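Local coordinates for Cg3027-pa (PDB 2VHH), which probably hydrolyses N-carbamoyl-beta-alanine and its 2-methyl homologue to the free beta-amino acid, ammonium and carbon dioxide, closing the reductive breakdown of pyrimidines, at residues A273-A276 against A277-S281; P240-W243 against M244-L248; R349-K352 against D353-F357; H195-N198 against H199-R202. All coordinates share one frame; numbering follows the deposited sequence.

In the fold
All four contacts are local and largely buried, yet each reflects its place in the fold. Contacts 1 and 2 hold successive crossover helices of the same mixed sheet and pack directly on each other, the Trp243 indole lying against Ala276. Their chemistry is mainly backbone bonding and apolar packing. Contact 3, its centre about 24 Å from the centre of the chain, lies farther out than the others: Val351 and Lys352 meet Ser281 of contact 1, Phe357 meets Ile278 and Ala279, and its charged side chains serve another subunit. Contact 4 has no helix. It follows an edge strand, joins contact 2 through Asn198 and Asn242, and packs round Lys197, whose amine finds its charged partners outside the contact. All four also meet the second subunit.

Contact 1. Residues A273-A276 against A277-S281; sequences ARNA and AIANS
The side-chain amide of Asn280 turns its edge to Ala276: ND2 donates to Ala276 O at 3.0 Å, and that oxygen lies only 12° out of the amide plane. The other amide here, Asn275, sets OD1 beside Ala279 CB at 3.9 Å, one turn along. Both belong to helix 266-280, the crossover of a beta-alpha-beta unit between strands 253-258 and 283-295, and the chain leaves this helix through a Schellman motif in which Ser281 has positive phi. The last turn illustrates how a side chain can reinforce a helix end. Ala276 O is gripped twice by one residue: Asn280 N makes the usual helical bond, and a chi1 of -64°, which sets CG beside the backbone N, brings ND2 to the same oxygen. The side-chain donor lies in the carbonyl plane on a lone pair, whereas the backbone donor is tilted from that plane. Small residues dominate the sequence. Ala276 packs on Trp243 and Thr284; separately, Asn275 meets Asn275 of the second subunit. Arg274 sends its guanidinium off to Gly325 O, leaving its CG 4.3 Å from Ile278 CD1. In the backbone, Ala279 N bonds to Asn275 O at 2.8 Å, with an N-H...O angle of 178°.

Contact 2. Residues P240-W243 against M244-L248; sequences PQNW and MMFGL
Asn242 and Phe246, one turn apart on helix 240-248, run side by side in the same direction, and theirs are the side chains that meet within this stretch. Phe246 CD1 lies 3.3 Å from Asn242 O, and CE1 comes to 3.9 Å from Asn242 OD1, with the amide and ring planes 56° apart. The Asn242 CG is anti to its own N (chi1 -161°), which carries the amide alongside the ring. Its OD1 accepts from Asn198 ND2, while the ring meets His219 edge-to-face. The backbone bonds include Met244 N to Pro240 O at 2.8 Å and Gly247 N to Trp243 O at 3.2 Å. That last oxygen also bonds to the Tyr282 hydroxyl, so a buried carbonyl has two partners.

Contacts between side chains are sparser round the rest of the helix. Met244 and Met245 start beside the preceding turn, their CB atoms near Pro240 O and Gln241 O, but their ends lead away to Phe370 and Ser369 of the second subunit. Pro240 and Leu248 are partly exposed, though Pro240 packs on Pro240 of the second subunit. Trp243 instead packs on strand 253-258, as befits a beta-alpha-beta crossover helix between parallel strands 227-231 and 253-258.

Contact 3. Residues R349-K352 against D353-F357; sequences RQVK and DFWGF
Asp353 lies alongside Arg349, both side chains pointing the same way, in the last turns of helix 347-355, which ends at a glycine of positive phi. The pair shows how neighbours of opposite charge need not bond to each other. Asp353 OD2 is 3.7 Å from Arg349 CG but 5.3 Å from Arg349 NE, so it meets the aliphatic part of the arginine. Each charge is answered across an interface: Asp353 by Arg170 of the third subunit, Arg349 by Glu176 of the third subunit, which Lys352 also engages.

Next, Phe354 takes Gln350 O at 3.1 Å through its backbone N; its CG is anti to N (chi1 -178°), which leads the ring away towards Val203 of the second subunit. Trp355 follows with a backbone bond from its N to Val351 O, 2.9 Å long, and its indole runs beside Val351. There Val351 CG1 approaches CE3 and CZ3 of the six-membered ring obliquely, an apolar contact between residues one turn apart at the end of the helix.

Gly356 then breaks the helical path. Its N still reaches Lys352 O at 3.0 Å, and its CA adds a C-H...O contact to the same oxygen. The turn it makes brings the Phe357 ring against Trp355. That ring also meets His238 of the second subunit, and over the centre of one face sits Trp355 CB, 3.9 Å above the plane.

Contact 4. Residues H195-N198 against H199-R202; sequences HRKN and HIPR
Lys197 NZ is gripped by salt bridges to Glu208 and Glu120 while passing Pro201, whose CD lies 3.8 Å from it. The position fits the Glu-Lys-Cys site of the carbon-nitrogen hydrolase (nitrilase) fold: Glu120 is paired with the lysine and Cys234 touches it, so Lys197 is probably the catalytic lysine. The chain here has just left strand 191-196, and the site shows how a functional side chain can be flanked by the loop that follows it. CG is anti to the backbone N (chi1 -155°), which carries the extended chain past His199 O, 3.3 Å from CE, and across Pro201 at about a right angle. Ile200 CD1 packs 3.9 Å from Lys197 CB, at the root of the side chain.

On another side, Asn198 and His199 face helix 240-248, Asn198 CB touching His199 CD2 at 3.5 Å. Asn198 ND2 bonds to Gly218 O, and the His199 imidazole, stacked on His239, is held at ND1 by Thr360 O and at NE2 by the Tyr366 hydroxyl, both of the second subunit. Farther on, Arg202 curls back and NH1 donates to Ile200 O at 2.8 Å from 47° above the carbonyl plane, the oxygen lying at the guanidinium edge.

Contact 1. Residues A273-A276 against A277-S281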
loop_
_atom_site.group_PDB
_atom_site.type_symbol
_atom_site.label_atom_id
_atom_site.label_comp_id
_atom_site.label_asym_id
_atom_site.label_seq_id
_atom_site.Cartn_x
_atom_site.Cartn_y
_atom_site.Cartn_z
ATOM N N ALA C 273 15.818 33.093 -4.287
ATOM C CA ALA C 273 14.528 33.765 -4.356
ATOM C C ALA C 273 14.061 33.848 -5.790
ATOM O O ALA C 273 12.857 33.785 -6.060
ATOM C CB ALA C 273 14.624 35.143 -3.765
ATOM N N ARG C 274 15.029 33.994 -6.699
ATOM C CA ARG C 274 14.783 34.054 -8.135
ATOM C C ARG C 274 14.217 32.742 -8.662
ATOM O O ARG C 274 13.236 32.746 -9.415
ATOM C CB ARG C 274 16.072 34.362 -8.871
ATOM C CG ARG C 274 15.919 34.459 -10.372
ATOM C CD ARG C 274 15.720 35.893 -10.816
ATOM N NE ARG C 274 15.648 35.970 -12.266
ATOM C CZ ARG C 274 16.700 36.085 -13.066
ATOM N NH1 ARG C 274 17.917 36.160 -12.554
ATOM N NH2 ARG C 274 16.529 36.121 -14.381
ATOM N N ASN C 275 14.835 31.627 -8.259
ATOM C CA ASN C 275 14.397 30.283 -8.659
ATOM C C ASN C 275 12.989 29.983 -8.168
ATOM O O ASN C 275 12.170 29.447 -8.895
ATOM C CB ASN C 275 15.391 29.217 -8.151
ATOM C CG ASN C 275 15.158 27.822 -8.766
ATOM O OD1 ASN C 275 14.037 27.392 -8.994
ATOM N ND2 ASN C 275 16.232 27.116 -9.010
ATOM N N ALA C 276 12.720 30.332 -6.924
ATOM C CA ALA C 276 11.427 30.106 -6.327
ATOM C C ALA C 276 10.307 30.734 -7.160
ATOM O O ALA C 276 9.260 30.110 -7.374
ATOM C CB ALA C 276 11.418 30.675 -4.954
ATOM N N ALA C 277 10.539 31.970 -7.612
ATOM C CA ALA C 277 9.604 32.696 -8.460
ATOM C C ALA C 277 9.316 31.936 -9.741
ATOM O O ALA C 277 8.162 31.820 -10.141
ATOM C CB ALA C 277 10.153 34.075 -8.791
ATOM N N ILE C 278 10.374 31.440 -10.381
ATOM C CA ILE C 278 10.273 30.665 -11.617
ATOM C C ILE C 278 9.512 29.350 -11.409
ATOM O O ILE C 278 8.511 29.091 -12.077
ATOM C CB ILE C 278 11.680 30.365 -12.207
ATOM C CG1 ILE C 278 12.327 31.654 -12.704
ATOM C CG2 ILE C 278 11.613 29.317 -13.338
ATOM C CD1 ILE C 278 13.834 31.587 -12.771
ATOM N N ALA C 279 9.989 28.533 -10.476
ATOM C CA ALA C 279 9.455 27.196 -10.260
ATOM C C ALA C 279 7.974 27.232 -9.886
ATOM O O ALA C 279 7.188 26.404 -10.349
ATOM C CB ALA C 279 10.273 26.476 -9.186
ATOM N N ASN C 280 7.599 28.211 -9.067
ATOM C CA ASN C 280 6.262 28.274 -8.499
ATOM C C ASN C 280 5.346 29.272 -9.164
ATOM O O ASN C 280 4.199 29.427 -8.748
ATOM C CB ASN C 280 6.351 28.588 -7.030
ATOM C CG ASN C 280 7.036 27.500 -6.265
ATOM O OD1 ASN C 280 6.445 26.455 -5.990
ATOM N ND2 ASN C 280 8.297 27.731 -5.914
ATOM N N SER C 281 5.858 29.932 -10.200
ATOM C CA SER C 281 5.102 30.908 -10.973
ATOM C C SER C 281 4.333 31.921 -10.112
ATOM O O SER C 281 3.126 32.128 -10.268
ATOM C CB SER C 281 4.252 30.207 -12.026
ATOM O OG SER C 281 5.139 29.671 -12.998
#

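Contact 2. Residues P240-W243 against M244-L248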
loop_
_atom_site.group_PDB
_atom_site.type_symbol
_atom_site.label_atom_id
_atom_site.label_comp_id
_atom_site.label_asym_id
_atom_site.label_seq_id
_atom_site.Cartn_x
_atom_site.Cartn_y
_atom_site.Cartn_z
ATOM N N PRO C 240 13.700 24.732 -1.266
ATOM C CA PRO C 240 12.754 24.755 -2.382
ATOM C C PRO C 240 11.379 24.229 -2.002
ATOM O O PRO C 240 10.368 24.756 -2.470
ATOM C CB PRO C 240 13.417 23.847 -3.417
ATOM C CG PRO C 240 14.861 23.970 -3.132
ATOM C CD PRO C 240 14.969 24.081 -1.643
ATOM N N GLN C 241 11.345 23.222 -1.138
ATOM C CA GLN C 241 10.087 22.624 -0.699
ATOM C C GLN C 241 9.241 23.585 0.126
ATOM O O GLN C 241 8.018 23.531 0.058
ATOM C CB GLN C 241 10.312 21.288 0.030
ATOM C CG GLN C 241 10.900 21.358 1.416
ATOM C CD GLN C 241 12.384 21.617 1.443
ATOM O OE1 GLN C 241 12.943 22.227 0.538
ATOM N NE2 GLN C 241 13.030 21.174 2.504
ATOM N N ASN C 242 9.895 24.469 0.883
ATOM C CA ASN C 242 9.235 25.552 1.594
ATOM C C ASN C 242 8.539 26.517 0.622
ATOM O O ASN C 242 7.323 26.759 0.721
ATOM C CB ASN C 242 10.259 26.295 2.443
ATOM C CG ASN C 242 9.626 27.119 3.568
ATOM O OD1 ASN C 242 8.603 26.732 4.150
ATOM N ND2 ASN C 242 10.257 28.253 3.896
ATOM N N TRP C 243 9.307 27.041 -0.329
ATOM C CA TRP C 243 8.777 27.873 -1.394
ATOM C C TRP C 243 7.625 27.173 -2.094
ATOM O O TRP C 243 6.590 27.793 -2.380
ATOM C CB TRP C 243 9.854 28.163 -2.420
ATOM C CG TRP C 243 10.961 29.096 -2.015
ATOM C CD1 TRP C 243 12.246 28.753 -1.771
ATOM C CD2 TRP C 243 10.899 30.531 -1.882
ATOM N NE1 TRP C 243 12.995 29.866 -1.473
ATOM C CE2 TRP C 243 12.194 30.972 -1.543
ATOM C CE3 TRP C 243 9.878 31.480 -2.014
ATOM C CZ2 TRP C 243 12.495 32.321 -1.328
ATOM C CZ3 TRP C 243 10.180 32.820 -1.812
ATOM C CH2 TRP C 243 11.474 33.225 -1.470
ATOM N N MET C 244 7.803 25.881 -2.369
ATOM C CA MET C 244 6.814 25.124 -3.137
ATOM C C MET C 244 5.466 25.022 -2.427
ATOM O O MET C 244 4.418 25.103 -3.056
ATOM C CB MET C 244 7.348 23.740 -3.466
ATOM C CG MET C 244 6.537 22.993 -4.492
ATOM S SD MET C 244 7.193 21.338 -4.717
ATOM C CE MET C 244 5.847 20.527 -5.578
ATOM N N MET C 245 5.508 24.862 -1.111
ATOM C CA MET C 245 4.304 24.649 -0.339
ATOM C C MET C 245 3.456 25.925 -0.273
ATOM O O MET C 245 2.234 25.864 -0.348
ATOM C CB MET C 245 4.655 24.095 1.039
ATOM C CG MET C 245 3.482 23.466 1.768
ATOM S SD MET C 245 2.643 22.191 0.816
ATOM C CE MET C 245 0.940 22.421 1.350
ATOM N N PHE C 246 4.103 27.082 -0.172
ATOM C CA PHE C 246 3.381 28.349 -0.285
ATOM C C PHE C 246 2.700 28.449 -1.634
ATOM O O PHE C 246 1.585 28.957 -1.723
ATOM C CB PHE C 246 4.304 29.537 -0.094
ATOM C CG PHE C 246 4.830 29.674 1.297
ATOM C CD1 PHE C 246 6.200 29.703 1.531
ATOM C CD2 PHE C 246 3.959 29.779 2.379
ATOM C CE1 PHE C 246 6.696 29.836 2.812
ATOM C CE2 PHE C 246 4.442 29.908 3.663
ATOM C CZ PHE C 246 5.813 29.935 3.888
ATOM N N GLY C 247 3.372 27.959 -2.680
ATOM C CA GLY C 247 2.804 27.924 -4.029
ATOM C C GLY C 247 1.596 27.012 -4.115
ATOM O O GLY C 247 0.575 27.375 -4.682
ATOM N N LEU C 248 1.706 25.821 -3.539
ATOM C CA LEU C 248 0.597 24.878 -3.525
ATOM C C LEU C 248 -0.617 25.432 -2.788
ATOM O O LEU C 248 -1.752 25.066 -3.081
ATOM C CB LEU C 248 1.029 23.546 -2.918
ATOM C CG LEU C 248 2.043 22.713 -3.702
ATOM C CD1 LEU C 248 2.160 21.316 -3.103
ATOM C CD2 LEU C 248 1.685 22.618 -5.177
#

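Contact 3. Residues R349-K352 against D353-F357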
loop_
_atom_site.group_PDB
_atom_site.type_symbol
_atom_site.label_atom_id
_atom_site.label_comp_id
_atom_site.label_asym_id
_atom_site.label_seq_id
_atom_site.Cartn_x
_atom_site.Cartn_y
_atom_site.Cartn_z
ATOM N N ARG C 349 -1.094 33.441 -13.380
ATOM C CA ARG C 349 -1.865 32.437 -14.108
ATOM C C ARG C 349 -1.350 32.295 -15.531
ATOM O O ARG C 349 -1.228 31.188 -16.042
ATOM C CB ARG C 349 -3.353 32.766 -14.103
ATOM C CG ARG C 349 -4.167 31.834 -14.956
ATOM C CD ARG C 349 -5.588 32.271 -15.015
ATOM N NE ARG C 349 -6.218 32.077 -13.722
ATOM C CZ ARG C 349 -7.466 32.419 -13.454
ATOM N NH1 ARG C 349 -8.209 32.971 -14.406
ATOM N NH2 ARG C 349 -7.966 32.211 -12.238
ATOM N N GLN C 350 -1.037 33.422 -16.158
ATOM C CA GLN C 350 -0.570 33.432 -17.547
ATOM C C GLN C 350 0.697 32.605 -17.722
ATOM O O GLN C 350 0.839 31.878 -18.705
ATOM C CB GLN C 350 -0.348 34.860 -18.056
ATOM C CG GLN C 350 -1.622 35.630 -18.279
ATOM C CD GLN C 350 -1.402 37.107 -18.528
ATOM O OE1 GLN C 350 -0.322 37.540 -18.921
ATOM N NE2 GLN C 350 -2.442 37.890 -18.310
ATOM N N VAL C 351 1.609 32.716 -16.763
ATOM C CA VAL C 351 2.842 31.951 -16.808
ATOM C C VAL C 351 2.555 30.476 -16.514
ATOM O O VAL C 351 3.130 29.590 -17.149
ATOM C CB VAL C 351 3.913 32.530 -15.857
ATOM C CG1 VAL C 351 5.136 31.644 -15.812
ATOM C CG2 VAL C 351 4.321 33.917 -16.308
ATOM N N LYS C 352 1.647 30.219 -15.574
ATOM C CA LYS C 352 1.236 28.847 -15.249
ATOM C C LYS C 352 0.677 28.133 -16.464
ATOM O O LYS C 352 1.073 27.010 -16.752
ATOM C CB LYS C 352 0.220 28.806 -14.102
ATOM C CG LYS C 352 0.848 28.951 -12.732
ATOM C CD LYS C 352 -0.192 28.882 -11.632
ATOM C CE LYS C 352 0.372 29.422 -10.335
ATOM N NZ LYS C 352 -0.641 29.384 -9.259
ATOM N N ASP C 353 -0.226 28.798 -17.175
ATOM C CA ASP C 353 -0.844 28.237 -18.371
ATOM C C ASP C 353 0.140 28.010 -19.513
ATOM O O ASP C 353 0.009 27.040 -20.258
ATOM C CB ASP C 353 -1.994 29.124 -18.833
ATOM C CG ASP C 353 -3.155 29.101 -17.868
ATOM O OD1 ASP C 353 -3.114 28.286 -16.915
ATOM O OD2 ASP C 353 -4.109 29.888 -18.065
ATOM N N PHE C 354 1.127 28.893 -19.635
ATOM C CA PHE C 354 2.096 28.813 -20.730
ATOM C C PHE C 354 3.195 27.780 -20.464
ATOM O O PHE C 354 3.419 26.882 -21.279
ATOM C CB PHE C 354 2.700 30.194 -21.062
ATOM C CG PHE C 354 3.680 30.179 -22.218
ATOM C CD1 PHE C 354 3.239 30.006 -23.532
ATOM C CD2 PHE C 354 5.052 30.341 -21.993
ATOM C CE1 PHE C 354 4.153 29.984 -24.608
ATOM C CE2 PHE C 354 5.973 30.324 -23.058
ATOM C CZ PHE C 354 5.522 30.143 -24.367
ATOM N N TRP C 355 3.881 27.908 -19.331
ATOM C CA TRP C 355 4.999 27.018 -19.022
ATOM C C TRP C 355 4.584 25.632 -18.514
ATOM O O TRP C 355 5.270 24.647 -18.765
ATOM C CB TRP C 355 5.983 27.696 -18.059
ATOM C CG TRP C 355 7.044 28.542 -18.744
ATOM C CD1 TRP C 355 7.468 28.449 -20.043
ATOM C CD2 TRP C 355 7.839 29.570 -18.143
ATOM N NE1 TRP C 355 8.456 29.366 -20.289
ATOM C CE2 TRP C 355 8.708 30.063 -19.138
ATOM C CE3 TRP C 355 7.899 30.124 -16.859
ATOM C CZ2 TRP C 355 9.626 31.093 -18.890
ATOM C CZ3 TRP C 355 8.811 31.156 -16.612
ATOM C CH2 TRP C 355 9.662 31.624 -17.623
ATOM N N GLY C 356 3.462 25.566 -17.810
ATOM C CA GLY C 356 2.888 24.300 -17.390
ATOM C C GLY C 356 3.610 23.605 -16.257
ATOM O O GLY C 356 3.582 22.384 -16.163
ATOM N N PHE C 357 4.239 24.374 -15.376
ATOM C CA PHE C 357 4.970 23.786 -14.259
ATOM C C PHE C 357 4.067 23.094 -13.239
ATOM O O PHE C 357 4.409 22.027 -12.724
ATOM C CB PHE C 357 5.847 24.825 -13.558
ATOM C CG PHE C 357 6.999 25.335 -14.391
ATOM C CD1 PHE C 357 7.656 26.494 -14.024
ATOM C CD2 PHE C 357 7.425 24.658 -15.531
ATOM C CE1 PHE C 357 8.722 26.979 -14.780
ATOM C CE2 PHE C 357 8.477 25.136 -16.299
ATOM C CZ PHE C 357 9.133 26.302 -15.921
#

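Contact 4. Residues H195-N198 against H199-R202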
loop_
_atom_site.group_PDB
_atom_site.type_symbol
_atom_site.label_atom_id
_atom_site.label_comp_id
_atom_site.label_asym_id
_atom_site.label_seq_id
_atom_site.Cartn_x
_atom_site.Cartn_y
_atom_site.Cartn_z
ATOM N N HIS C 195 2.876 34.099 10.886
ATOM C CA HIS C 195 3.574 32.919 10.446
ATOM C C HIS C 195 4.907 32.826 11.163
ATOM O O HIS C 195 5.610 33.817 11.287
ATOM C CB HIS C 195 3.774 32.982 8.941
ATOM C CG HIS C 195 4.655 31.903 8.409
ATOM N ND1 HIS C 195 4.397 30.566 8.616
ATOM C CD2 HIS C 195 5.796 31.960 7.688
ATOM C CE1 HIS C 195 5.337 29.845 8.037
ATOM N NE2 HIS C 195 6.200 30.666 7.468
ATOM N N ARG C 196 5.254 31.639 11.641
ATOM C CA ARG C 196 6.534 31.440 12.299
ATOM C C ARG C 196 7.513 30.707 11.406
ATOM O O ARG C 196 7.135 29.788 10.677
ATOM C CB ARG C 196 6.355 30.688 13.601
ATOM C CG ARG C 196 5.642 31.477 14.653
ATOM C CD ARG C 196 5.143 30.560 15.718
ATOM N NE ARG C 196 4.634 31.292 16.868
ATOM C CZ ARG C 196 4.065 30.719 17.919
ATOM N NH1 ARG C 196 3.912 29.401 17.959
ATOM N NH2 ARG C 196 3.641 31.471 18.925
ATOM N N LYS C 197 8.774 31.121 11.493
ATOM C CA LYS C 197 9.878 30.582 10.693
ATOM C C LYS C 197 9.879 29.065 10.659
ATOM O O LYS C 197 9.906 28.424 11.703
ATOM C CB LYS C 197 11.198 31.096 11.253
ATOM C CG LYS C 197 12.327 31.139 10.274
ATOM C CD LYS C 197 13.530 31.798 10.911
ATOM C CE LYS C 197 14.753 31.699 10.018
ATOM N NZ LYS C 197 15.824 32.687 10.391
ATOM N N ASN C 198 9.836 28.500 9.458
ATOM C CA ASN C 198 9.794 27.049 9.285
ATOM C C ASN C 198 11.146 26.339 9.449
ATOM O O ASN C 198 11.215 25.223 9.959
ATOM C CB ASN C 198 9.164 26.722 7.941
ATOM C CG ASN C 198 7.672 26.606 8.026
ATOM O OD1 ASN C 198 7.134 26.355 9.092
ATOM N ND2 ASN C 198 6.993 26.765 6.906
ATOM N N HIS C 199 12.213 27.006 9.018
ATOM C CA HIS C 199 13.541 26.416 8.961
ATOM C C HIS C 199 14.529 27.258 9.740
ATOM O O HIS C 199 14.773 28.415 9.407
ATOM C CB HIS C 199 13.983 26.247 7.512
ATOM C CG HIS C 199 13.126 25.289 6.755
ATOM N ND1 HIS C 199 13.490 23.979 6.536
ATOM C CD2 HIS C 199 11.889 25.431 6.224
ATOM C CE1 HIS C 199 12.527 23.361 5.876
ATOM N NE2 HIS C 199 11.542 24.220 5.679
ATOM N N ILE C 200 15.080 26.668 10.796
ATOM C CA ILE C 200 15.934 27.403 11.701
ATOM C C ILE C 200 17.397 27.053 11.430
ATOM O O ILE C 200 17.761 25.874 11.395
ATOM C CB ILE C 200 15.475 27.253 13.194
ATOM C CG1 ILE C 200 14.354 28.234 13.536
ATOM C CG2 ILE C 200 16.550 27.681 14.127
ATOM C CD1 ILE C 200 13.063 28.032 12.835
ATOM N N PRO C 201 18.219 28.096 11.184
ATOM C CA PRO C 201 19.650 27.968 10.914
ATOM C C PRO C 201 20.457 27.766 12.179
ATOM O O PRO C 201 20.038 28.187 13.264
ATOM C CB PRO C 201 20.014 29.323 10.299
ATOM C CG PRO C 201 19.035 30.269 10.865
ATOM C CD PRO C 201 17.778 29.506 11.151
ATOM N N ARG C 202 21.614 27.134 12.025
ATOM C CA ARG C 202 22.563 26.958 13.123
ATOM C C ARG C 202 23.993 27.078 12.580
ATOM O O ARG C 202 24.907 26.361 13.000
ATOM C CB ARG C 202 22.322 25.616 13.844
ATOM C CG ARG C 202 22.007 24.424 12.932
ATOM C CD ARG C 202 20.518 24.162 12.841
ATOM N NE ARG C 202 19.972 23.603 14.087
ATOM C CZ ARG C 202 18.675 23.560 14.404
ATOM N NH1 ARG C 202 17.765 24.050 13.575
ATOM N NH2 ARG C 202 18.286 23.031 15.559
#